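Local coordinates for protein colicin-B (Escherichia coli, PDB 1RH1) that forms channels that depolarise the cytoplasmic membrane of Escherichia coli and closely related bacteria, dissipating the energy of the target cell, at residues A[211-216]-A[224-229]; A[197-202]-A[271-276]; A[55-60]-A[85-90]. All coordinates share one frame; numbering follows the deposited sequence.

Overall arrangement
All three contacts reach one mixed beta sheet in the N-terminal part of the chain. Contact 1, a buried hairpin, is the central piece: its strand 213-216 neighbours strand 189-201 of contact 2, and its strand 225-228 runs beside strand 87-90 of contact 3. Contacts 2 and 3 are partly buried and join a strand to a loop, and their centres lie about 14 Å apart, each about 7 Å from that of contact 1. The chemistry follows place: repeated backbone hydrogen bonds in contact 1, a single backbone bond with proline packing in contact 2, and small-residue packing with an unsettled Ser87 hydroxyl bond in contact 3.

Contact 1 (A[211-216]-A[224-229]); sequences KDVYSA and DLVLSV
Tyr214 and Leu227 face each other as a hydrogen-bonded pair of an antiparallel beta hairpin, strands 213-216 and 225-228, embedded in the mixed sheet of the N-terminal region. The bond from Leu227 N to Tyr214 O is short, 2.7 Å, and runs nearly along the C=O axis; its return partner, Tyr214 N to Leu227 O, spans 3.1 Å. Ala216 and Leu225 form the next such pair, with Ala216 N 2.8 Å from Leu225 O. Between these pairs stands Ser215 opposite Val226, a non-hydrogen-bonded pair. Beyond the strands, Val229 N makes a weak bond, 3.1 Å long, to Asp212 O.

Tyr214, Ala216, Leu225 and Leu227 project on one side of the hairpin. There Ala216 CB meets Leu227 CD1 at 3.8 Å, and Val270 of strand 266-271 packs on both residues. Val213, Ser215, Val226 and Ser228 project on the other side, where CG1 of Val213 and CG1 of Val226 touch at 3.9 Å, the two side chains crossing obliquely. Val200 of strand 189-201 packs on Val213 and Ser215, and Val198 of that strand is bonded through its backbone to Ser215. Strand 87-90 flanks 225-228, with Val88 bonded through its backbone to Val226 and Ser228, so both hairpin strands are interior members of the sheet.

At the corner end, Val229 places CG2 between its backbone N and carbonyl carbon (chi1 -53° for CG1). This methyl lies in the plane of the Tyr214 ring, at its edge, with CG2 3.5 Å from Tyr214 CE1.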
loop_
_atom_site.group_PDB
_atom_site.type_symbol
_atom_site.label_atom_id
_atom_site.label_comp_id
_atom_site.label_asym_id
_atom_site.label_seq_id
_atom_site.Cartn_x
_atom_site.Cartn_y
_atom_site.Cartn_z
ATOM N N LYS A 211 -21.441 38.896 7.741
ATOM C CA LYS A 211 -22.448 37.952 8.190
ATOM C C LYS A 211 -22.563 36.780 7.226
ATOM O O LYS A 211 -22.668 36.961 6.012
ATOM C CB LYS A 211 -23.807 38.626 8.292
ATOM C CG LYS A 211 -24.886 37.711 8.889
ATOM C CD LYS A 211 -26.275 38.294 8.626
ATOM C CE LYS A 211 -27.472 37.468 9.163
ATOM N NZ LYS A 211 -27.565 37.398 10.616
ATOM N N ASP A 212 -22.483 35.578 7.813
ATOM C CA ASP A 212 -22.675 34.306 7.124
ATOM C C ASP A 212 -21.757 33.996 5.940
ATOM O O ASP A 212 -22.157 33.408 4.928
ATOM C CB ASP A 212 -24.170 34.221 6.691
ATOM C CG ASP A 212 -25.217 33.940 7.785
ATOM O OD1 ASP A 212 -26.372 33.704 7.445
ATOM O OD2 ASP A 212 -24.917 33.945 8.977
ATOM N N VAL A 213 -20.501 34.410 6.108
ATOM C CA VAL A 213 -19.428 34.274 5.145
ATOM C C VAL A 213 -18.257 33.881 6.032
ATOM O O VAL A 213 -17.950 34.538 7.040
ATOM C CB VAL A 213 -19.186 35.642 4.415
ATOM C CG1 VAL A 213 -17.796 35.769 3.825
ATOM C CG2 VAL A 213 -20.095 35.728 3.220
ATOM N N TYR A 214 -17.625 32.770 5.638
ATOM C CA TYR A 214 -16.507 32.163 6.353
ATOM C C TYR A 214 -15.431 31.809 5.348
ATOM O O TYR A 214 -15.777 31.643 4.183
ATOM C CB TYR A 214 -16.955 30.873 7.065
ATOM C CG TYR A 214 -18.128 31.081 8.009
ATOM C CD1 TYR A 214 -19.432 30.944 7.534
ATOM C CD2 TYR A 214 -17.907 31.485 9.322
ATOM C CE1 TYR A 214 -20.514 31.228 8.367
ATOM C CE2 TYR A 214 -18.990 31.766 10.160
ATOM C CZ TYR A 214 -20.284 31.639 9.672
ATOM O OH TYR A 214 -21.362 31.943 10.480
ATOM N N SER A 215 -14.148 31.688 5.718
ATOM C CA SER A 215 -13.105 31.264 4.784
ATOM C C SER A 215 -12.431 29.985 5.259
ATOM O O SER A 215 -12.133 29.842 6.447
ATOM C CB SER A 215 -12.002 32.321 4.606
ATOM O OG SER A 215 -11.150 32.498 5.734
ATOM N N ALA A 216 -12.147 29.055 4.342
ATOM C CA ALA A 216 -11.532 27.791 4.709
ATOM C C ALA A 216 -10.401 27.385 3.800
ATOM O O ALA A 216 -10.504 27.606 2.592
ATOM C CB ALA A 216 -12.517 26.682 4.653
ATOM N N ASP A 224 -7.225 30.783 0.660
ATOM C CA ASP A 224 -8.400 30.246 1.318
ATOM C C ASP A 224 -9.687 30.530 0.544
ATOM O O ASP A 224 -9.879 31.624 -0.001
ATOM C CB ASP A 224 -8.445 30.841 2.722
ATOM C CG ASP A 224 -7.368 30.388 3.730
ATOM O OD1 ASP A 224 -7.644 30.420 4.931
ATOM O OD2 ASP A 224 -6.254 30.018 3.355
ATOM N N LEU A 225 -10.544 29.504 0.401
ATOM C CA LEU A 225 -11.799 29.666 -0.322
ATOM C C LEU A 225 -12.807 30.356 0.582
ATOM O O LEU A 225 -12.829 30.117 1.791
ATOM C CB LEU A 225 -12.290 28.300 -0.754
ATOM C CG LEU A 225 -13.596 28.199 -1.505
ATOM C CD1 LEU A 225 -13.585 28.971 -2.801
ATOM C CD2 LEU A 225 -13.812 26.741 -1.789
ATOM N N VAL A 226 -13.586 31.288 0.037
ATOM C CA VAL A 226 -14.578 31.974 0.838
ATOM C C VAL A 226 -15.856 31.216 0.596
ATOM O O VAL A 226 -16.227 30.981 -0.553
ATOM C CB VAL A 226 -14.692 33.446 0.386
ATOM C CG1 VAL A 226 -15.989 34.081 0.829
ATOM C CG2 VAL A 226 -13.624 34.254 1.074
ATOM N N LEU A 227 -16.521 30.815 1.682
ATOM C CA LEU A 227 -17.784 30.092 1.578
ATOM C C LEU A 227 -18.927 30.954 2.096
ATOM O O LEU A 227 -18.960 31.372 3.247
ATOM C CB LEU A 227 -17.663 28.804 2.374
ATOM C CG LEU A 227 -16.569 27.874 1.899
ATOM C CD1 LEU A 227 -15.955 27.127 3.056
ATOM C CD2 LEU A 227 -17.156 26.978 0.837
ATOM N N SER A 228 -19.854 31.279 1.207
ATOM C CA SER A 228 -21.011 32.064 1.549
ATOM C C SER A 228 -22.159 31.096 1.820
ATOM O O SER A 228 -22.850 30.587 0.928
ATOM C CB SER A 228 -21.306 32.994 0.392
ATOM O OG SER A 228 -22.453 33.792 0.643
ATOM N N VAL A 229 -22.333 30.839 3.122
ATOM C CA VAL A 229 -23.320 29.879 3.601
ATOM C C VAL A 229 -24.664 30.465 3.958
ATOM O O VAL A 229 -25.544 29.747 4.436
ATOM C CB VAL A 229 -22.831 29.124 4.847
ATOM C CG1 VAL A 229 -21.463 28.515 4.549
ATOM C CG2 VAL A 229 -22.841 30.046 6.056
#

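Contact 2 (A[197-202]-A[271-276]); sequences AVPVPD and RFPEGS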
loop_
_atom_site.group_PDB
_atom_site.type_symbol
_atom_site.label_atom_id
_atom_site.label_comp_id
_atom_site.label_asym_id
_atom_site.label_seq_id
_atom_site.Cartn_x
_atom_site.Cartn_y
_atom_site.Cartn_z
ATOM N N ALA A 197 -13.064 26.666 9.114
ATOM C CA ALA A 197 -13.670 27.854 8.557
ATOM C C ALA A 197 -13.701 28.903 9.662
ATOM O O ALA A 197 -14.089 28.685 10.809
ATOM C CB ALA A 197 -15.083 27.560 8.103
ATOM N N VAL A 198 -13.167 30.055 9.275
ATOM C CA VAL A 198 -13.014 31.254 10.094
ATOM C C VAL A 198 -13.863 32.416 9.548
ATOM O O VAL A 198 -13.877 32.615 8.335
ATOM C CB VAL A 198 -11.517 31.566 10.088
ATOM C CG1 VAL A 198 -11.226 32.937 10.669
ATOM C CG2 VAL A 198 -10.814 30.505 10.924
ATOM N N PRO A 199 -14.574 33.239 10.338
ATOM C CA PRO A 199 -15.366 34.365 9.835
ATOM C C PRO A 199 -14.505 35.401 9.111
ATOM O O PRO A 199 -13.377 35.696 9.520
ATOM C CB PRO A 199 -16.056 34.878 11.086
ATOM C CG PRO A 199 -15.044 34.594 12.169
ATOM C CD PRO A 199 -14.607 33.194 11.796
ATOM N N VAL A 200 -15.012 35.921 7.998
ATOM C CA VAL A 200 -14.247 36.882 7.213
ATOM C C VAL A 200 -14.679 38.290 7.608
ATOM O O VAL A 200 -15.873 38.567 7.605
ATOM C CB VAL A 200 -14.487 36.649 5.686
ATOM C CG1 VAL A 200 -13.728 37.665 4.861
ATOM C CG2 VAL A 200 -13.950 35.292 5.264
ATOM N N PRO A 201 -13.760 39.193 7.961
ATOM C CA PRO A 201 -14.002 40.611 8.154
ATOM C C PRO A 201 -14.485 41.448 6.999
ATOM O O PRO A 201 -14.011 41.342 5.869
ATOM C CB PRO A 201 -12.718 41.158 8.683
ATOM C CG PRO A 201 -11.691 40.155 8.248
ATOM C CD PRO A 201 -12.431 38.848 8.425
ATOM N N ASP A 202 -15.448 42.290 7.388
ATOM C CA ASP A 202 -16.057 43.290 6.546
ATOM C C ASP A 202 -15.132 44.488 6.493
ATOM O O ASP A 202 -15.044 45.252 7.455
ATOM C CB ASP A 202 -17.400 43.752 7.109
ATOM C CG ASP A 202 -18.238 44.546 6.100
ATOM O OD1 ASP A 202 -19.465 44.537 6.197
ATOM O OD2 ASP A 202 -17.695 45.169 5.193
ATOM N N ARG A 271 -15.108 22.486 8.725
ATOM C CA ARG A 271 -15.877 22.624 9.964
ATOM C C ARG A 271 -16.175 24.104 10.271
ATOM O O ARG A 271 -15.258 24.909 10.446
ATOM C CB ARG A 271 -15.039 21.961 11.042
ATOM C CG ARG A 271 -15.519 22.089 12.466
ATOM C CD ARG A 271 -14.517 21.436 13.382
ATOM N NE ARG A 271 -15.280 20.744 14.390
ATOM C CZ ARG A 271 -14.767 20.390 15.564
ATOM N NH1 ARG A 271 -13.493 20.667 15.872
ATOM N NH2 ARG A 271 -15.550 19.740 16.439
ATOM N N PHE A 272 -17.433 24.528 10.358
ATOM C CA PHE A 272 -17.741 25.932 10.577
ATOM C C PHE A 272 -17.655 26.405 12.036
ATOM O O PHE A 272 -17.441 25.567 12.915
ATOM C CB PHE A 272 -19.112 26.157 9.973
ATOM C CG PHE A 272 -19.013 26.114 8.460
ATOM C CD1 PHE A 272 -18.737 27.282 7.751
ATOM C CD2 PHE A 272 -19.179 24.908 7.771
ATOM C CE1 PHE A 272 -18.627 27.238 6.363
ATOM C CE2 PHE A 272 -19.069 24.872 6.380
ATOM C CZ PHE A 272 -18.794 26.036 5.673
ATOM N N PRO A 273 -17.730 27.702 12.401
ATOM C CA PRO A 273 -17.440 28.174 13.743
ATOM C C PRO A 273 -18.435 27.836 14.831
ATOM O O PRO A 273 -19.590 27.473 14.600
ATOM C CB PRO A 273 -17.262 29.671 13.581
ATOM C CG PRO A 273 -16.739 29.823 12.197
ATOM C CD PRO A 273 -17.655 28.849 11.494
ATOM N N GLU A 274 -17.837 28.047 16.016
ATOM C CA GLU A 274 -18.407 27.993 17.365
ATOM C C GLU A 274 -19.907 27.825 17.490
ATOM O O GLU A 274 -20.329 26.792 17.995
ATOM C CB GLU A 274 -18.031 29.274 18.211
ATOM C CG GLU A 274 -18.479 30.693 17.757
ATOM C CD GLU A 274 -18.666 31.730 18.877
ATOM O OE1 GLU A 274 -17.681 32.380 19.247
ATOM O OE2 GLU A 274 -19.795 31.903 19.365
ATOM N N GLY A 275 -20.698 28.809 17.057
ATOM C CA GLY A 275 -22.136 28.768 17.126
ATOM C C GLY A 275 -22.678 29.278 15.810
ATOM O O GLY A 275 -23.680 30.000 15.788
ATOM N N SER A 276 -21.995 28.899 14.712
ATOM C CA SER A 276 -22.364 29.311 13.368
ATOM C C SER A 276 -23.681 28.724 12.921
ATOM O O SER A 276 -24.435 29.340 12.171
ATOM C CB SER A 276 -21.302 28.894 12.365
ATOM O OG SER A 276 -21.084 27.496 12.266
#
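Ala197 CB approaches the Phe272 ring obliquely, 3.7 Å from Phe272 CD1 and 4.0 Å from Phe272 CE1. Val229 and Val278 also pack on this ring, which is buried. The pyrrolidine rings of Pro199 and Pro273 lie alongside each other, running in opposite senses, with Pro199 CD approaching Pro273 CG at 4.0 Å. Pro273 CG also comes to 3.2 Å from Ala197 O, a close approach of a ring methylene to a carbonyl.

One backbone hydrogen bond spans the two segments, Ala197 N to Arg271 O, 3.1 Å and fairly straight at 160°, with the donor tilted from the carbonyl plane. It belongs to the parallel pairing of strands 189-201 and 266-271, and lies where the second strand gives way to a loop. Within that loop Ser276 N and Ser276 OG both bond to Pro273 O, closing a beta turn; Ser276 OG lies 2.8 Å from Pro273 O, on a lone pair.

Past Arg271, Pro273 has no N-H to offer and sets its ring carbons against Ala197 O instead, consistent with the pairing ending here and apolar contacts taking over as segment 271-276 turns off.

Contact 3 (A[55-60]-A[85-90]); sequences QGIALV and GWSVSV
Gly85 opens the contact by meeting the methyl of Ala58: Ala58 CB lies 3.8 Å from Gly85 C and equally far from its carbonyl oxygen, so the methyl rests on the Gly85 peptide. Gly85 has a positive phi, 106°, just ahead of strand 87-90. Its N bonds to OD2 of Asp75, while OD1 of Asp82, from the same loop between strands 70-73 and 87-90, accepts a bond from Leu59 N.

Trp86 takes little part here; its side chain starts away from the segment 55-60 and packs on Ile72 and Leu74.

Ser87 is the centre of the contact, its CB directed at the loop that holds 55-60. OG, anti to the carbonyl carbon (chi1 -65°), reaches Ala58 O at 2.9 Å; this is a possible hydrogen bond, not settled because the same proton has another acceptor within reach. Ser87 CB comes close to the following carbonyl, 3.0 Å from Leu59 O, which places two successive loop carbonyls around this one small side chain. Farther along the same loop, Val60 CA makes a CA-H...O contact with Ser87 O, 3.5 Å long.

Val88 starts away from the loop and packs on Leu225 and Leu227 of the hairpin. Ser89 touches the loop again through CB, which lies 3.9 Å from Val60 CG1, and its OG makes a weak bond to Ser228 O.

Beyond Val60 the pairing becomes regular, with a backbone bond between Ser87 and Gln61. The arrangement is the lead-in to a parallel strand pair, 62-64 beside 87-90, in the mixed sheet of the colicin N-terminal region.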
loop_
_atom_site.group_PDB
_atom_site.type_symbol
_atom_site.label_atom_id
_atom_site.label_comp_id
_atom_site.label_asym_id
_atom_site.label_seq_id
_atom_site.Cartn_x
_atom_site.Cartn_y
_atom_site.Cartn_z
ATOM N N GLN A 55 -16.745 45.055 1.208
ATOM C CA GLN A 55 -16.588 44.024 2.218
ATOM C C GLN A 55 -15.243 43.366 2.197
ATOM O O GLN A 55 -14.753 42.919 3.222
ATOM C CB GLN A 55 -17.610 42.966 2.026
ATOM C CG GLN A 55 -18.929 43.575 2.416
ATOM C CD GLN A 55 -20.153 42.675 2.330
ATOM O OE1 GLN A 55 -21.296 43.159 2.368
ATOM N NE2 GLN A 55 -19.961 41.361 2.215
ATOM N N GLY A 56 -14.655 43.293 1.008
ATOM C CA GLY A 56 -13.308 42.790 0.849
ATOM C C GLY A 56 -13.236 41.473 0.108
ATOM O O GLY A 56 -12.159 41.065 -0.340
ATOM N N ILE A 57 -14.377 40.802 -0.030
ATOM C CA ILE A 57 -14.345 39.504 -0.654
ATOM C C ILE A 57 -14.634 39.651 -2.128
ATOM O O ILE A 57 -15.362 40.560 -2.565
ATOM C CB ILE A 57 -15.381 38.521 0.005
ATOM C CG1 ILE A 57 -16.815 39.001 -0.136
ATOM C CG2 ILE A 57 -14.980 38.361 1.468
ATOM C CD1 ILE A 57 -17.863 37.950 0.224
ATOM N N ALA A 58 -14.012 38.685 -2.834
ATOM C CA ALA A 58 -14.183 38.517 -4.264
ATOM C C ALA A 58 -15.620 38.191 -4.635
ATOM O O ALA A 58 -16.378 37.851 -3.734
ATOM C CB ALA A 58 -13.295 37.416 -4.705
ATOM N N LEU A 59 -16.081 38.254 -5.892
ATOM C CA LEU A 59 -17.495 37.979 -6.180
ATOM C C LEU A 59 -17.867 36.524 -5.887
ATOM O O LEU A 59 -17.019 35.615 -5.880
ATOM C CB LEU A 59 -17.826 38.274 -7.643
ATOM C CG LEU A 59 -17.552 37.186 -8.689
ATOM C CD1 LEU A 59 -18.289 37.505 -9.969
ATOM C CD2 LEU A 59 -16.070 37.051 -8.913
ATOM N N VAL A 60 -19.149 36.282 -5.617
ATOM C CA VAL A 60 -19.598 34.914 -5.369
ATOM C C VAL A 60 -19.768 34.335 -6.763
ATOM O O VAL A 60 -20.749 34.586 -7.470
ATOM C CB VAL A 60 -20.927 34.952 -4.520
ATOM C CG1 VAL A 60 -21.618 33.611 -4.444
ATOM C CG2 VAL A 60 -20.564 35.242 -3.070
ATOM N N GLY A 85 -8.887 36.849 -4.971
ATOM C CA GLY A 85 -9.334 35.508 -4.636
ATOM C C GLY A 85 -10.525 34.851 -5.330
ATOM O O GLY A 85 -10.917 34.997 -6.495
ATOM N N TRP A 86 -11.042 34.119 -4.343
ATOM C CA TRP A 86 -12.029 33.065 -4.413
ATOM C C TRP A 86 -13.311 33.188 -3.592
ATOM O O TRP A 86 -13.237 33.501 -2.403
ATOM C CB TRP A 86 -11.256 31.836 -4.018
ATOM C CG TRP A 86 -11.013 30.850 -5.118
ATOM C CD1 TRP A 86 -11.716 30.869 -6.297
ATOM C CD2 TRP A 86 -10.142 29.815 -5.021
ATOM N NE1 TRP A 86 -11.294 29.816 -6.959
ATOM C CE2 TRP A 86 -10.366 29.162 -6.242
ATOM C CE3 TRP A 86 -9.224 29.330 -4.105
ATOM C CZ2 TRP A 86 -9.679 28.007 -6.579
ATOM C CZ3 TRP A 86 -8.533 28.159 -4.447
ATOM C CH2 TRP A 86 -8.758 27.507 -5.669
ATOM N N SER A 87 -14.502 32.897 -4.130
ATOM C CA SER A 87 -15.742 32.923 -3.342
ATOM C C SER A 87 -16.820 32.074 -3.989
ATOM O O SER A 87 -17.208 32.312 -5.134
ATOM C CB SER A 87 -16.364 34.323 -3.201
ATOM O OG SER A 87 -15.632 35.304 -2.483
ATOM N N VAL A 88 -17.335 31.088 -3.254
ATOM C CA VAL A 88 -18.412 30.220 -3.730
ATOM C C VAL A 88 -19.598 30.221 -2.770
ATOM O O VAL A 88 -19.420 30.478 -1.581
ATOM C CB VAL A 88 -17.909 28.770 -3.885
ATOM C CG1 VAL A 88 -16.694 28.760 -4.777
ATOM C CG2 VAL A 88 -17.478 28.190 -2.564
ATOM N N SER A 89 -20.816 29.948 -3.235
ATOM C CA SER A 89 -21.971 29.793 -2.359
ATOM C C SER A 89 -22.220 28.320 -2.023
ATOM O O SER A 89 -22.195 27.464 -2.899
ATOM C CB SER A 89 -23.223 30.365 -3.025
ATOM O OG SER A 89 -24.349 30.442 -2.144
ATOM N N VAL A 90 -22.455 27.964 -0.755
ATOM C CA VAL A 90 -22.805 26.599 -0.354
ATOM C C VAL A 90 -24.340 26.486 -0.324
ATOM O O VAL A 90 -25.025 27.306 0.304
ATOM C CB VAL A 90 -22.173 26.324 1.031
ATOM C CG1 VAL A 90 -22.486 24.956 1.523
ATOM C CG2 VAL A 90 -20.686 26.266 0.905
#